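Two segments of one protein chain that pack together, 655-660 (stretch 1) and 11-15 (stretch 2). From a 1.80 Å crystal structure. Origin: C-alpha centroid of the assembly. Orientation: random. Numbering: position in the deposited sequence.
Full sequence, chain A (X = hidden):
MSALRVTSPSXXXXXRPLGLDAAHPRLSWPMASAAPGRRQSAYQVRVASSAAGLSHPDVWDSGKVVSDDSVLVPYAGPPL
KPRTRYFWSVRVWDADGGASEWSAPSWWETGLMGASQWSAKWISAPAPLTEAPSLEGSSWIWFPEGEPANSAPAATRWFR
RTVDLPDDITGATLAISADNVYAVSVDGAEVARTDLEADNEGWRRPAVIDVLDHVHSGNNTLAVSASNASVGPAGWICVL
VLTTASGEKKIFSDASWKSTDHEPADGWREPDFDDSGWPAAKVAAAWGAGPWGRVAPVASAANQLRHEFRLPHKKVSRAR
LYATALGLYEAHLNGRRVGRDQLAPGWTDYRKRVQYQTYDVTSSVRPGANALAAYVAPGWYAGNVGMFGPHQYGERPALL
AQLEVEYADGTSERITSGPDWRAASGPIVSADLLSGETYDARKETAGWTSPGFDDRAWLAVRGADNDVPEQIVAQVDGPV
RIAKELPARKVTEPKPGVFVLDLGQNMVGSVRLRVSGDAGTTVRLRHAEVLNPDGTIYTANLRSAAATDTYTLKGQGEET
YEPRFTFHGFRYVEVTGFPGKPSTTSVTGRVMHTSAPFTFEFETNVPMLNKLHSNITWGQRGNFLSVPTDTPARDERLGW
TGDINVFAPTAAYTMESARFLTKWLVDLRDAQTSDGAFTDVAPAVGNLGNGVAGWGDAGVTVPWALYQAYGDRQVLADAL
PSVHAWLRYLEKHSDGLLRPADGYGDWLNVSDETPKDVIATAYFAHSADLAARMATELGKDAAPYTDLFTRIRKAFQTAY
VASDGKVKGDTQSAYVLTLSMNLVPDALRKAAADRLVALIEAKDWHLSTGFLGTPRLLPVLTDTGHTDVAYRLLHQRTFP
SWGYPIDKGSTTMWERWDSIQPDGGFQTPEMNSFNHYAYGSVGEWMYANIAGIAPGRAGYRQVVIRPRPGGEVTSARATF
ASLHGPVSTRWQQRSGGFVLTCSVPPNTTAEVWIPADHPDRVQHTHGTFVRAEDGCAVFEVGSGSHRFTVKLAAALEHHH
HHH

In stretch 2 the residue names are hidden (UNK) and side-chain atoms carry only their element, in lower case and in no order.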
ATOM      1  N   MET A 655       8.775   5.531 -10.380  1.00 20.65           N
ATOM      2  CA  MET A 655       9.308   4.242  -9.892  1.00 19.75           C
ATOM      3  C   MET A 655       8.997   3.174 -10.922  1.00 21.11           C
ATOM      4  O   MET A 655       8.056   3.322 -11.719  1.00 18.83           O
ATOM      5  CB  MET A 655       8.635   3.823  -8.593  1.00 20.91           C
ATOM      6  CG  MET A 655       8.866   4.762  -7.436  1.00 21.70           C
ATOM      7  SD  MET A 655       7.992   4.276  -5.931  1.00 26.80           S
ATOM      8  CE  MET A 655       8.938   2.856  -5.342  1.00 27.00           C
ATOM      9  N   GLU A 656       9.800   2.121 -10.930  1.00 20.34           N
ATOM     10  CA  GLU A 656       9.447   0.936 -11.701  1.00 22.12           C
ATOM     11  C   GLU A 656       8.152   0.386 -11.091  1.00 21.18           C
ATOM     12  O   GLU A 656       8.141  -0.153  -9.993  1.00 22.14           O
ATOM     13  CB  GLU A 656      10.571  -0.100 -11.704  1.00 23.83           C
ATOM     14  CG  GLU A 656      10.222  -1.341 -12.546  1.00 22.90           C
ATOM     15  CD  GLU A 656       9.599  -2.473 -11.734  1.00 26.44           C
ATOM     16  OE1 GLU A 656      10.283  -3.006 -10.830  1.00 24.16           O
ATOM     17  OE2 GLU A 656       8.419  -2.863 -11.991  1.00 26.73           O
ATOM     18  N   SER A 657       7.046   0.581 -11.805  1.00 18.88           N
ATOM     19  CA  SER A 657       5.718   0.289 -11.280  1.00 18.75           C
ATOM     20  C   SER A 657       5.080  -0.905 -11.983  1.00 19.16           C
ATOM     21  O   SER A 657       3.955  -1.286 -11.648  1.00 17.21           O
ATOM     22  CB  SER A 657       4.804   1.537 -11.404  1.00 20.71           C
ATOM     23  OG  SER A 657       5.314   2.599 -10.596  1.00 21.08           O
ATOM     24  N   ALA A 658       5.821  -1.550 -12.898  1.00 18.66           N
ATOM     25  CA  ALA A 658       5.256  -2.676 -13.649  1.00 18.57           C
ATOM     26  C   ALA A 658       4.901  -3.875 -12.786  1.00 16.95           C
ATOM     27  O   ALA A 658       3.795  -4.380 -12.856  1.00 18.20           O
ATOM     28  CB  ALA A 658       6.187  -3.093 -14.775  1.00 19.80           C
ATOM     29  N   ARG A 659       5.838  -4.374 -11.979  1.00 17.02           N
ATOM     30  CA  ARG A 659       5.504  -5.532 -11.176  1.00 16.53           C
ATOM     31  C   ARG A 659       4.389  -5.164 -10.170  1.00 17.15           C
ATOM     32  O   ARG A 659       3.480  -5.970  -9.917  1.00 16.71           O
ATOM     33  CB  ARG A 659       6.736  -6.019 -10.412  1.00 15.37           C
ATOM     34  CG  ARG A 659       7.836  -6.644 -11.291  1.00 15.69           C
ATOM     35  CD  ARG A 659       9.034  -7.011 -10.397  1.00 16.04           C
ATOM     36  NE  ARG A 659       9.644  -5.781  -9.884  1.00 17.71           N
ATOM     37  CZ  ARG A 659      10.224  -5.665  -8.678  1.00 18.24           C
ATOM     38  NH1 ARG A 659      10.294  -6.696  -7.849  1.00 17.65           N
ATOM     39  NH2 ARG A 659      10.718  -4.485  -8.303  1.00 19.66           N
ATOM     40  N   PHE A 660       4.470  -3.954  -9.595  1.00 16.88           N
ATOM     41  CA  PHE A 660       3.538  -3.556  -8.526  1.00 16.41           C
ATOM     42  C   PHE A 660       2.111  -3.457  -9.068  1.00 17.27           C
ATOM     43  O   PHE A 660       1.186  -4.016  -8.484  1.00 15.37           O
ATOM     44  CB  PHE A 660       3.943  -2.208  -7.898  1.00 17.09           C
ATOM     45  CG  PHE A 660       3.246  -1.913  -6.578  1.00 17.77           C
ATOM     46  CD1 PHE A 660       3.586  -2.623  -5.401  1.00 17.45           C
ATOM     47  CD2 PHE A 660       2.261  -0.936  -6.509  1.00 18.47           C
ATOM     48  CE1 PHE A 660       2.948  -2.345  -4.188  1.00 17.68           C
ATOM     49  CE2 PHE A 660       1.614  -0.653  -5.305  1.00 18.24           C
ATOM     50  CZ  PHE A 660       1.966  -1.358  -4.141  1.00 18.24           C
ATOM     51  N   UNK A  11      15.173 -10.294 -15.920  1.00 20.09           N
ATOM     52  CA  UNK A  11      14.140 -11.293 -16.146  1.00 19.45           C
ATOM     53  C   UNK A  11      12.923 -10.807 -15.356  1.00 19.39           C
ATOM     54  O   UNK A  11      13.006 -10.561 -14.154  1.00 19.09           O
ATOM     55  c   UNK A  11      15.865 -13.133 -16.400  1.00 20.52           C
ATOM     56  c   UNK A  11      14.587 -12.685 -15.668  1.00 20.39           C
ATOM     57  c   UNK A  11      13.482 -13.710 -15.917  1.00 20.50           C
ATOM     58  N   UNK A  12      11.791 -10.643 -16.029  1.00 17.83           N
ATOM     59  CA  UNK A  12      10.613 -10.111 -15.352  1.00 18.69           C
ATOM     60  C   UNK A  12      10.927  -8.852 -14.523  1.00 18.01           C
ATOM     61  O   UNK A  12      10.521  -8.761 -13.355  1.00 18.55           O
ATOM     62  o   UNK A  12       7.983 -12.539 -17.255  1.00 26.43           O
ATOM     63  c   UNK A  12       9.373 -12.377 -15.303  1.00 21.29           C
ATOM     64  c   UNK A  12       8.145 -11.994 -16.137  1.00 25.66           C
ATOM     65  o   UNK A  12       7.325 -11.151 -15.676  1.00 26.85           O
ATOM     66  c   UNK A  12       9.919 -11.196 -14.505  1.00 19.99           C
ATOM     67  N   UNK A  13      11.615  -7.895 -15.160  1.00 18.11           N
ATOM     68  CA  UNK A  13      11.913  -6.565 -14.614  1.00 18.85           C
ATOM     69  C   UNK A  13      13.004  -6.552 -13.562  1.00 19.32           C
ATOM     70  O   UNK A  13      13.308  -5.498 -13.024  1.00 21.56           O
ATOM     71  c   UNK A  13       8.548  -6.393 -15.343  1.00 19.52           C
ATOM     72  c   UNK A  13      10.648  -5.909 -14.010  1.00 18.79           C
ATOM     73  c   UNK A  13       9.717  -4.359 -15.746  1.00 20.50           C
ATOM     74  c   UNK A  13       8.774  -4.002 -16.704  1.00 21.98           C
ATOM     75  o   UNK A  13       6.780  -4.452 -17.937  1.00 23.15           O
ATOM     76  c   UNK A  13       9.622  -5.546 -15.060  1.00 18.47           C
ATOM     77  c   UNK A  13       7.591  -6.053 -16.308  1.00 20.01           C
ATOM     78  c   UNK A  13       7.721  -4.859 -16.991  1.00 21.42           C
ATOM     79  N   UNK A  14      13.575  -7.694 -13.227  1.00 19.45           N
ATOM     80  CA  UNK A  14      14.567  -7.660 -12.129  1.00 19.98           C
ATOM     81  C   UNK A  14      15.848  -8.435 -12.487  1.00 22.24           C
ATOM     82  O   UNK A  14      15.821  -9.333 -13.313  1.00 22.12           O
ATOM     83  c   UNK A  14      13.835  -9.608 -10.689  1.00 22.00           C
ATOM     84  c   UNK A  14      14.004  -8.120 -10.752  1.00 20.97           C
ATOM     85  c   UNK A  14      12.701  -7.406 -10.361  1.00 20.94           C
ATOM     86  N   UNK A  15      16.952  -8.116 -11.811  1.00 22.69           N
ATOM     87  CA  UNK A  15      18.169  -8.869 -11.971  1.00 25.12           C
ATOM     88  C   UNK A  15      18.138 -10.060 -11.015  1.00 23.68           C
ATOM     89  O   UNK A  15      17.892  -9.901  -9.818  1.00 23.41           O
ATOM     90  c   UNK A  15      20.955  -6.450 -12.902  1.00 42.10           C
ATOM     91  o   UNK A  15      21.734  -6.115 -12.008  1.00 43.38           O
ATOM     92  c   UNK A  15      19.379  -7.970 -11.671  1.00 28.94           C
ATOM     93  n   UNK A  15      21.335  -6.596 -14.158  1.00 43.78           N
ATOM     94  c   UNK A  15      19.505  -6.776 -12.604  1.00 33.49           C
TER
HETATM   95  O   HOH W   1      13.044  -3.522 -11.079  1.00 26.01           O

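Position 11 carries three side-chain carbons. One is bonded to CA and holds the other two, so the side chain branches at once. Its nearest atom, CB of position 11, is 9.5 Å from R659 CD, so it touches nothing on stretch 1. A beta-branched side chain of three carbons is valine, V11. Its chi1 is t.

Position 12 has three carbons in a row, and the third carries two oxygens. That is a carboxylate two methylenes from the backbone. CA-to-CB points sideways to stretch 1, and the side chain stays clear of it. The backbone makes the contact instead: O of position 12 lies 3.7 Å from R659 CD. The residue is glutamate, E12. Both carboxylate oxygens are hydrogen-bonded elsewhere in the structure.

Position 13 has one carbon leading to a ring of six carbons, with one oxygen on the ring. CA-to-CB points toward stretch 1. The methyl carbon A658 CB sits over one face of the ring, 3.5 Å from its centroid and 24° off the normal. A six-membered carbon ring bearing one oxygen is tyrosine, Y13. A658 CB comes within 3.2 Å of Y13 CZ, a CH-pi contact. R659 CG is 4.0 Å from Y13 CB. The hydroxyl is hydrogen-bonded elsewhere in the structure.

Position 14 again shows three carbons, one bonded to CA and carrying two. One of the two outer carbons lies over a face of the R659 guanidinium. The residue is valine, V14, and V14 CG1 is 3.5 Å from R659 CZ.

Position 15 has three carbons, the third carrying one oxygen and one nitrogen. This is a carboxamide, and the residue is glutamine, Q15. It is exposed, does not reach stretch 1 and touches a crystal neighbour.

The contact depends on two local folds. V11 to V14 form a type I' turn, closed by V11 N to V14 O at 2.9 Å and V14 N to V11 O at 3.1 Å. The turn presents Y13 and V14 to the start of the helix at A658. There, E656 OE2 caps the helix by accepting from R659 N at 3.0 Å. E656 OE1 accepts from R659 NE and R659 NH2, each at 3.0 Å, in a salt bridge that holds the guanidinium in place beside V14. No direct hydrogen bond joins the stretches. A water does so, donating to Y13 O and to E656 OE1, each 2.8 Å from its oxygen. The rest is packing, and 236 Å² is buried in all.

Stretch 2 11-15: VEYVQ
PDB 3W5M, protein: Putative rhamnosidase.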